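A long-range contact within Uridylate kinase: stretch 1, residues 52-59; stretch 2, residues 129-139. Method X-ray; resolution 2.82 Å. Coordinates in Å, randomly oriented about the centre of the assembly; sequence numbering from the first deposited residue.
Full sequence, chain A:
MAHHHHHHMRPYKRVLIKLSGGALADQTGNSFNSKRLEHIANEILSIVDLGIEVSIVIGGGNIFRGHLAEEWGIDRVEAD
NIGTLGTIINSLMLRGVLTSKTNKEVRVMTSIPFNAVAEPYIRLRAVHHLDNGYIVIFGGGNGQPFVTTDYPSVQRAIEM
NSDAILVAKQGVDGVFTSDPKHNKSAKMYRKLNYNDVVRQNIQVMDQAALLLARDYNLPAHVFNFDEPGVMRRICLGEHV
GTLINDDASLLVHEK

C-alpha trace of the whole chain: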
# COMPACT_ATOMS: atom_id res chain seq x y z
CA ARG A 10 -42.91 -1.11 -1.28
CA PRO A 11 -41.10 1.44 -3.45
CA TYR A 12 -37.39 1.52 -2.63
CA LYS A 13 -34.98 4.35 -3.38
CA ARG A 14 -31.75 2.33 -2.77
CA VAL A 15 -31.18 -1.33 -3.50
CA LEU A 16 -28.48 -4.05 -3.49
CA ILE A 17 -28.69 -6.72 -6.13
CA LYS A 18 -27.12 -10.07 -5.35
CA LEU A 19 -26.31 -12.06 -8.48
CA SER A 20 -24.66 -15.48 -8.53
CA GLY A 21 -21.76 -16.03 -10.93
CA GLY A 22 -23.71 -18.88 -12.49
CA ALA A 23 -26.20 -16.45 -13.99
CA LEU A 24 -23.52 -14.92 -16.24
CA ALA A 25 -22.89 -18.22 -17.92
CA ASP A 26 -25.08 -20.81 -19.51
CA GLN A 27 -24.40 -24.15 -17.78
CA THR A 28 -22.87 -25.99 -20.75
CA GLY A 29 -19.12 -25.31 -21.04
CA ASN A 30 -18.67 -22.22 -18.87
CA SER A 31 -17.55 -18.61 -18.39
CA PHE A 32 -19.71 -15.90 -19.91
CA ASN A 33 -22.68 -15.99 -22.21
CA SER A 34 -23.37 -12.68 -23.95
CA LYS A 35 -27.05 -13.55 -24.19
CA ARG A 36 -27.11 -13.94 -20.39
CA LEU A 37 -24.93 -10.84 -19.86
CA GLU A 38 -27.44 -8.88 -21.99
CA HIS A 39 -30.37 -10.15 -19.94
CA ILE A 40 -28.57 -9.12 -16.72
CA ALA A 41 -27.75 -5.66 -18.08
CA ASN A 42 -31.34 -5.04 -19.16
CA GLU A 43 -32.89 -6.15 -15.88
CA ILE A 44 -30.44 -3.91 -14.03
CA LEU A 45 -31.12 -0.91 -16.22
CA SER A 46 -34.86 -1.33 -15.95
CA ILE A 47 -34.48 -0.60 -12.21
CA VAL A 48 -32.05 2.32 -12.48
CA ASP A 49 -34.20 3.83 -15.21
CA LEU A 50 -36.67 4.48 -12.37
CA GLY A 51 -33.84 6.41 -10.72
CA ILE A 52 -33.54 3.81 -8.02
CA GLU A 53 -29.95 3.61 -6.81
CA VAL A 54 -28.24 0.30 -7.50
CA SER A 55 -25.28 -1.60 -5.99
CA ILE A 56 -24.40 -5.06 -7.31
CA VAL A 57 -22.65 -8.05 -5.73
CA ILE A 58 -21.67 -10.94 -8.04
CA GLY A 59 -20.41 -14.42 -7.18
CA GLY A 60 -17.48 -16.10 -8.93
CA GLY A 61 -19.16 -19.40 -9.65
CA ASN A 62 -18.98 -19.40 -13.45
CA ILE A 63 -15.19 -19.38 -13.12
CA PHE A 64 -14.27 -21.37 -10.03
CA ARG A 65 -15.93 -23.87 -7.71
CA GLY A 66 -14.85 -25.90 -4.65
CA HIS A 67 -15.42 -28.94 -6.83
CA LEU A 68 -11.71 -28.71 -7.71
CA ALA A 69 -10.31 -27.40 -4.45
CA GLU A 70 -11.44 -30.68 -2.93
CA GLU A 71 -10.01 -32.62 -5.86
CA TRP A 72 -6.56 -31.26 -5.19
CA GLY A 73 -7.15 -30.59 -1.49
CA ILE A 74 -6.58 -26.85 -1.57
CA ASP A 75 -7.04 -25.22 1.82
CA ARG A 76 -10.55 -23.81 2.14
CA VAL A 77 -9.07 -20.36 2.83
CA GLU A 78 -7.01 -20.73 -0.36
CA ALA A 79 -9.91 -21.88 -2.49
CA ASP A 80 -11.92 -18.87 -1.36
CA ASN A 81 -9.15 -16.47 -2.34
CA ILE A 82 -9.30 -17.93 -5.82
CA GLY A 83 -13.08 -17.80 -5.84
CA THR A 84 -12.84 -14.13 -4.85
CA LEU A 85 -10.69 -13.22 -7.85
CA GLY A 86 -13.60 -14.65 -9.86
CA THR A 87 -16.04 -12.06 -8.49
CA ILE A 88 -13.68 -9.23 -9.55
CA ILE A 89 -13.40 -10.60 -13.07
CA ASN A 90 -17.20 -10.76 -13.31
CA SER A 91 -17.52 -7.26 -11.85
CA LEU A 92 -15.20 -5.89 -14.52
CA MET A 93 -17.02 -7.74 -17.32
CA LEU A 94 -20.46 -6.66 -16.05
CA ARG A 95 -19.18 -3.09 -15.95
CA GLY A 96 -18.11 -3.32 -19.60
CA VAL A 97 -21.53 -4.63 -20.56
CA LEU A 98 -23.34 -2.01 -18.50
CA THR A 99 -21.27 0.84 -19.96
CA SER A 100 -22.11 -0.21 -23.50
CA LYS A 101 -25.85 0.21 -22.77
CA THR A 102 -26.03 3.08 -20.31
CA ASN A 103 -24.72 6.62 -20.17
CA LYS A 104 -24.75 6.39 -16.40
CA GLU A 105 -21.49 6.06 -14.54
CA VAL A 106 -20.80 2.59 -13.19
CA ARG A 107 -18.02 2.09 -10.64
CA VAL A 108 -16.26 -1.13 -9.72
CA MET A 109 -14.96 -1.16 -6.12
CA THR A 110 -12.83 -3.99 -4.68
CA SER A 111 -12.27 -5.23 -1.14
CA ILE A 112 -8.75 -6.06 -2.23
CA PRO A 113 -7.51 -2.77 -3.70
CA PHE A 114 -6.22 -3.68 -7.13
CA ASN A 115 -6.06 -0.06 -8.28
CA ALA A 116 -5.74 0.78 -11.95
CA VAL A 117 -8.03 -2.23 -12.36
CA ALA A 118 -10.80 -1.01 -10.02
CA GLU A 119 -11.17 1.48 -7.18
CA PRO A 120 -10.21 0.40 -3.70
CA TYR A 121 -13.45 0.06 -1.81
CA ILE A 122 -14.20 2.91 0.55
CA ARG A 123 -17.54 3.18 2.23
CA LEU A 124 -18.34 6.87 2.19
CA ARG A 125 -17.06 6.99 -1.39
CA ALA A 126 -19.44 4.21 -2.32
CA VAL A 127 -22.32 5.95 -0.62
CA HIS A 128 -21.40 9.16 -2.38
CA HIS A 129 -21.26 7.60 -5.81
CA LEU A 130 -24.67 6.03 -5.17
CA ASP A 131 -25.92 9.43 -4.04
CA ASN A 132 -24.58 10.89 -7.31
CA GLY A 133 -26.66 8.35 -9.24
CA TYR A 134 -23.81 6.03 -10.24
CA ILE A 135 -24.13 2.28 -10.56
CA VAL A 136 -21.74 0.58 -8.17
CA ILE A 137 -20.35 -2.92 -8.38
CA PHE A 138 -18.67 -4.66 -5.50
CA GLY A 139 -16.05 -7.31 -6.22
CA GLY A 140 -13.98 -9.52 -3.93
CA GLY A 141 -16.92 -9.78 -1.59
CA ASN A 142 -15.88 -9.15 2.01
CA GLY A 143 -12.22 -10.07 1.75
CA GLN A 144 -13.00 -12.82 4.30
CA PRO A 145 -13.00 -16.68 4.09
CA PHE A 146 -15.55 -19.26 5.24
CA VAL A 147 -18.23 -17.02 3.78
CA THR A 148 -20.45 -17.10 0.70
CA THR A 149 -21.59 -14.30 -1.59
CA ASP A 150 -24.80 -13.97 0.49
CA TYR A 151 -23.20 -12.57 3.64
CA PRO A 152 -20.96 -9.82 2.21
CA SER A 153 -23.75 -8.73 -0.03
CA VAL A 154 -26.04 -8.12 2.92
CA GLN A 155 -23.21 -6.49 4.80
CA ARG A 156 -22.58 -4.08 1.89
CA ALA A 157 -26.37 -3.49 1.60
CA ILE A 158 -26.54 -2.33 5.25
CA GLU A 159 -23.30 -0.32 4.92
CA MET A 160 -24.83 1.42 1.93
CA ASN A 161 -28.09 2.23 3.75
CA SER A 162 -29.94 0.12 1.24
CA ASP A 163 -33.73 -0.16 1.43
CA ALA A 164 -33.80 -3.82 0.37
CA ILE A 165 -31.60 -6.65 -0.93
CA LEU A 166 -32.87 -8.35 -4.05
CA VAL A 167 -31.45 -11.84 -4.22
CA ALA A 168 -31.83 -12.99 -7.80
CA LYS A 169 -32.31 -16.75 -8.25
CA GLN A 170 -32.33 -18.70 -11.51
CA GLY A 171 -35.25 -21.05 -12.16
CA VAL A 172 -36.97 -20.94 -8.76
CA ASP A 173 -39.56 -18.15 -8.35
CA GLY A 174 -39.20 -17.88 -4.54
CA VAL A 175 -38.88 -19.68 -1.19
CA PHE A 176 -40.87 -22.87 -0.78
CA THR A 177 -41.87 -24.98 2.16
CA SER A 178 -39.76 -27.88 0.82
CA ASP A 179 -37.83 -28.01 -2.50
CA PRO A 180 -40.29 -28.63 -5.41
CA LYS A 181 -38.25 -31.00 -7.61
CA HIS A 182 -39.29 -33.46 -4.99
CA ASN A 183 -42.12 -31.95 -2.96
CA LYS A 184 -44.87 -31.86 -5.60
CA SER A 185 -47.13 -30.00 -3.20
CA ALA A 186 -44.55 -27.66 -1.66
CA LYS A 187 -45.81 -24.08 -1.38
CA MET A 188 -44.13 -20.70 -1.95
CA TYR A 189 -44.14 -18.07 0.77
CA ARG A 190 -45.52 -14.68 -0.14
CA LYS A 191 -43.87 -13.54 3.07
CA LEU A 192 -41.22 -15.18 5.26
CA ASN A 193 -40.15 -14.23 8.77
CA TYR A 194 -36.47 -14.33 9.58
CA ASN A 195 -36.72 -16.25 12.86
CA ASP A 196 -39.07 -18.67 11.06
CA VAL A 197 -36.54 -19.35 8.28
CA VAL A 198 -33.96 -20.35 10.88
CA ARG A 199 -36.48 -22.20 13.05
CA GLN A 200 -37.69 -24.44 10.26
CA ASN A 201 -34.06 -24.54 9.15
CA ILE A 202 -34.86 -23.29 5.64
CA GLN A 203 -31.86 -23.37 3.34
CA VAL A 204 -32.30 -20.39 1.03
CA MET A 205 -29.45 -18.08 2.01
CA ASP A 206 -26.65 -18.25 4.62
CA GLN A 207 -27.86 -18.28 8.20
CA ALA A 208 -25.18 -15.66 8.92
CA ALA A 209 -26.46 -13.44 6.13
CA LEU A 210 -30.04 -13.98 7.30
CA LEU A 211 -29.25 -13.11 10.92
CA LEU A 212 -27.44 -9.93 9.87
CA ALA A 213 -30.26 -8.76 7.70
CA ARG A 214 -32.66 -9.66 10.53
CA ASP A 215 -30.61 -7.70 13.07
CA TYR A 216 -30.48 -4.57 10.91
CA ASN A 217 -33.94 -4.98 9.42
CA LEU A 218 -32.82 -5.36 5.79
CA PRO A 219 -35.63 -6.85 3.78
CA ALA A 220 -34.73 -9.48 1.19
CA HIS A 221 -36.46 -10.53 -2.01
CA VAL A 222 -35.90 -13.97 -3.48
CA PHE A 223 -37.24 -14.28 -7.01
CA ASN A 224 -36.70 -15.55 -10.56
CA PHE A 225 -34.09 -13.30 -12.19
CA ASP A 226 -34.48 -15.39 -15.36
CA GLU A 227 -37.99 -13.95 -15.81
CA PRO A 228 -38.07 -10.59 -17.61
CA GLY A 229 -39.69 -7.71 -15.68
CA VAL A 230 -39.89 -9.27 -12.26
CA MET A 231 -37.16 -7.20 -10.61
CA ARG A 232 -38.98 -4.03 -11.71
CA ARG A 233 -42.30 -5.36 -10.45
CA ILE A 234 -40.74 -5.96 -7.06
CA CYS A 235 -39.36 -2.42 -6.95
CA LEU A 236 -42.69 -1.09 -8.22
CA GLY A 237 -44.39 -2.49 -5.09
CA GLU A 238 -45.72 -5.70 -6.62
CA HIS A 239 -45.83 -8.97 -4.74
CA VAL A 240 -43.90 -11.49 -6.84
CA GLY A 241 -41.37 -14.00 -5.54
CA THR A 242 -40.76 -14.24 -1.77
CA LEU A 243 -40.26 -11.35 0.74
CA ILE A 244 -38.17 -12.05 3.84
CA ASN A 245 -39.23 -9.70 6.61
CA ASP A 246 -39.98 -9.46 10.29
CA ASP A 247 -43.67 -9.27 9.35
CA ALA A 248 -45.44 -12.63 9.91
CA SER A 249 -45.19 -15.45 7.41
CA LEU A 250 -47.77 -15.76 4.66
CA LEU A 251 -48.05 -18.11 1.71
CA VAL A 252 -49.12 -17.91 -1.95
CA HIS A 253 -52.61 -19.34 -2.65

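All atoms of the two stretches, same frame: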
# COMPACT_ATOMS: atom_id res chain seq x y z
N ILE A 52 -33.82 4.54 -9.24
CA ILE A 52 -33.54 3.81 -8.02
C ILE A 52 -32.03 3.63 -8.03
O ILE A 52 -31.45 3.39 -9.09
CB ILE A 52 -34.22 2.44 -8.06
CG1 ILE A 52 -35.73 2.63 -7.97
CG2 ILE A 52 -33.71 1.56 -6.93
CD1 ILE A 52 -36.49 1.34 -7.99
N GLU A 53 -31.39 3.80 -6.88
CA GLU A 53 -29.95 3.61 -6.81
C GLU A 53 -29.52 2.17 -6.58
O GLU A 53 -30.06 1.48 -5.72
CB GLU A 53 -29.29 4.57 -5.84
CG GLU A 53 -30.02 5.85 -5.73
CD GLU A 53 -29.77 6.51 -4.40
OE1 GLU A 53 -29.06 5.91 -3.58
OE2 GLU A 53 -30.29 7.62 -4.15
N VAL A 54 -28.66 1.69 -7.47
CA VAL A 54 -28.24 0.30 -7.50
C VAL A 54 -26.80 0.02 -7.11
O VAL A 54 -25.89 0.67 -7.60
CB VAL A 54 -28.51 -0.26 -8.93
CG1 VAL A 54 -27.85 -1.60 -9.10
CG2 VAL A 54 -29.99 -0.37 -9.20
N SER A 55 -26.60 -1.03 -6.31
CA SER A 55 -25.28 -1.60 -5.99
C SER A 55 -25.41 -3.04 -6.44
O SER A 55 -26.51 -3.58 -6.37
CB SER A 55 -25.03 -1.61 -4.48
OG SER A 55 -25.56 -0.46 -3.86
N ILE A 56 -24.33 -3.67 -6.87
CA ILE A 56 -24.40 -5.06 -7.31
C ILE A 56 -23.29 -5.90 -6.70
O ILE A 56 -22.15 -5.44 -6.62
CB ILE A 56 -24.42 -5.15 -8.85
CG1 ILE A 56 -25.44 -4.17 -9.44
CG2 ILE A 56 -24.57 -6.58 -9.35
CD1 ILE A 56 -25.64 -4.32 -10.92
N VAL A 57 -23.63 -7.10 -6.26
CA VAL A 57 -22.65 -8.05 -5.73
C VAL A 57 -22.74 -9.35 -6.53
O VAL A 57 -23.81 -9.95 -6.64
CB VAL A 57 -22.80 -8.24 -4.21
CG1 VAL A 57 -21.93 -9.37 -3.72
CG2 VAL A 57 -22.42 -6.96 -3.48
N ILE A 58 -21.67 -9.72 -7.22
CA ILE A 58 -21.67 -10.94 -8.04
C ILE A 58 -20.82 -12.03 -7.40
O ILE A 58 -19.81 -11.75 -6.77
CB ILE A 58 -21.16 -10.69 -9.50
CG1 ILE A 58 -21.05 -9.21 -9.79
CG2 ILE A 58 -22.04 -11.37 -10.55
CD1 ILE A 58 -21.21 -8.92 -11.26
N GLY A 59 -21.19 -13.28 -7.64
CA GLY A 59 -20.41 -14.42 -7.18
C GLY A 59 -19.40 -14.80 -8.25
O GLY A 59 -19.45 -14.25 -9.35
N HIS A 129 -21.01 7.98 -4.44
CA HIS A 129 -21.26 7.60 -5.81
C HIS A 129 -22.74 7.34 -5.99
O HIS A 129 -23.39 7.94 -6.84
CB HIS A 129 -20.49 6.31 -6.09
CG HIS A 129 -19.00 6.49 -6.15
ND1 HIS A 129 -18.41 7.63 -6.64
CD2 HIS A 129 -17.99 5.62 -5.92
CE1 HIS A 129 -17.10 7.46 -6.68
NE2 HIS A 129 -16.82 6.24 -6.26
N LEU A 130 -23.26 6.43 -5.17
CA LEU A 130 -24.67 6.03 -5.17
C LEU A 130 -25.59 7.24 -5.12
O LEU A 130 -26.55 7.36 -5.87
CB LEU A 130 -24.94 5.12 -3.97
CG LEU A 130 -25.40 3.70 -4.29
CD1 LEU A 130 -25.00 3.27 -5.69
CD2 LEU A 130 -24.82 2.78 -3.24
N ASP A 131 -25.26 8.14 -4.21
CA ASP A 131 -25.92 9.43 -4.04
C ASP A 131 -25.87 10.27 -5.32
O ASP A 131 -26.87 10.86 -5.72
CB ASP A 131 -25.27 10.18 -2.88
CG ASP A 131 -25.76 9.67 -1.54
OD1 ASP A 131 -26.65 8.79 -1.52
OD2 ASP A 131 -25.30 10.20 -0.50
N ASN A 132 -24.73 10.23 -6.01
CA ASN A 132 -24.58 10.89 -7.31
C ASN A 132 -25.16 10.10 -8.48
O ASN A 132 -24.82 10.36 -9.64
CB ASN A 132 -23.11 11.15 -7.59
CG ASN A 132 -22.50 12.10 -6.61
OD1 ASN A 132 -23.19 12.64 -5.76
ND2 ASN A 132 -21.18 12.27 -6.70
N GLY A 133 -26.01 9.12 -8.20
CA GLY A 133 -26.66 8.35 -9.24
C GLY A 133 -25.82 7.34 -10.01
O GLY A 133 -26.28 6.83 -11.03
N TYR A 134 -24.62 7.02 -9.54
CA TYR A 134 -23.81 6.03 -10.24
C TYR A 134 -24.32 4.61 -9.98
O TYR A 134 -24.99 4.33 -8.99
CB TYR A 134 -22.36 6.06 -9.78
CG TYR A 134 -21.65 7.37 -9.93
CD1 TYR A 134 -22.26 8.44 -10.58
CD2 TYR A 134 -20.38 7.54 -9.39
CE1 TYR A 134 -21.63 9.66 -10.67
CE2 TYR A 134 -19.73 8.75 -9.48
CZ TYR A 134 -20.36 9.81 -10.13
OH TYR A 134 -19.70 11.01 -10.25
N ILE A 135 -23.88 3.68 -10.82
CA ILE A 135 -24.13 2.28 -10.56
C ILE A 135 -22.84 1.76 -9.96
O ILE A 135 -21.76 2.01 -10.51
CB ILE A 135 -24.46 1.53 -11.82
CG1 ILE A 135 -25.73 2.13 -12.45
CG2 ILE A 135 -24.58 0.05 -11.52
CD1 ILE A 135 -26.15 1.44 -13.74
N VAL A 136 -22.93 1.13 -8.80
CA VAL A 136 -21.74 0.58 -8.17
C VAL A 136 -21.70 -0.92 -8.06
O VAL A 136 -22.70 -1.56 -7.71
CB VAL A 136 -21.22 1.33 -6.93
CG1 VAL A 136 -21.96 2.63 -6.65
CG2 VAL A 136 -21.09 0.43 -5.76
N ILE A 137 -20.56 -1.49 -8.43
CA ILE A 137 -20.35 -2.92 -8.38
C ILE A 137 -19.28 -3.25 -7.38
O ILE A 137 -18.22 -2.62 -7.37
CB ILE A 137 -20.02 -3.50 -9.75
CG1 ILE A 137 -21.04 -3.02 -10.79
CG2 ILE A 137 -19.97 -5.02 -9.68
CD1 ILE A 137 -20.96 -3.76 -12.12
N PHE A 138 -19.59 -4.22 -6.53
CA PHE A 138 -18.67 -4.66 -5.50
C PHE A 138 -18.11 -6.03 -5.84
O PHE A 138 -18.86 -7.01 -6.01
CB PHE A 138 -19.42 -4.73 -4.19
CG PHE A 138 -20.00 -3.41 -3.75
CD1 PHE A 138 -21.36 -3.28 -3.53
CD2 PHE A 138 -19.17 -2.36 -3.39
CE1 PHE A 138 -21.87 -2.13 -3.03
CE2 PHE A 138 -19.68 -1.22 -2.82
CZ PHE A 138 -21.03 -1.09 -2.69
N GLY A 139 -16.79 -6.09 -5.93
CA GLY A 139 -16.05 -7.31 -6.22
C GLY A 139 -15.16 -7.70 -5.06
O GLY A 139 -14.78 -6.86 -4.26
O HOH W 1 -27.86 4.22 -9.15

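Two neighbouring parallel strands, 53-58 and 135-139, form the core of this contact, and the end of a helix just before the second strand covers the start of the first. The helix brings Leu-130 over the first strand. Its CA-to-CB bond points sideways, but the end of the side chain comes nearer: CD1 lies 3.3 Å from Val-54 O, and CD2 packs against the Ser-55 hydroxyl oxygen, OG, at 3.4 Å. A branched apolar residue suits this spot, spreading over the strand. Glu-53 reaches along the same helix end, its CD 3.6 Å from Leu-130 O, and its OE1 sits 4.3 Å from Asp-131 OD1, a pair of like charges at the more open margin that adds no attraction.

Gly-133 lies in the turn, where its positive phi favours glycine; Gly-133 N donates a hydrogen bond to Leu-130 O at 3.0 Å. The CA-to-CB bond of Tyr-134 points away, and its backbone makes the contact: a water bridges Tyr-134 O (2.9 Å) and Val-54 N (3.1 Å), extending the strand pairing by one solvent-mediated step.

From there the backbone ladder takes over. Ile-135 meets Val-54 through CG2 and CG1 at 4.4 Å. Val-136 uses both its polar backbone atoms: its N donates to Val-54 O (3.2 Å, nearly straight), and its O accepts from Ile-56 N (2.8 Å, more bent) while also receiving a CA-H contact from Ser-55 CA at 3.1 Å. Ile-137 shares a sheet face with Ile-56, its CG1 4.4 Å from Ile-56 CB, and its CG2 lies 4.3 Å from Ile-58 CG1; beta-branched residues suit such a buried strand layer. Phe-138 N donates to Ile-56 O at 2.8 Å, and its side chain lies on the other face with Ser-55 and Val-57: CE1 is 3.5 Å from Ser-55 CB, and Val-57 CG2 packs at the ring edge, 3.8 Å from Phe-138 CB.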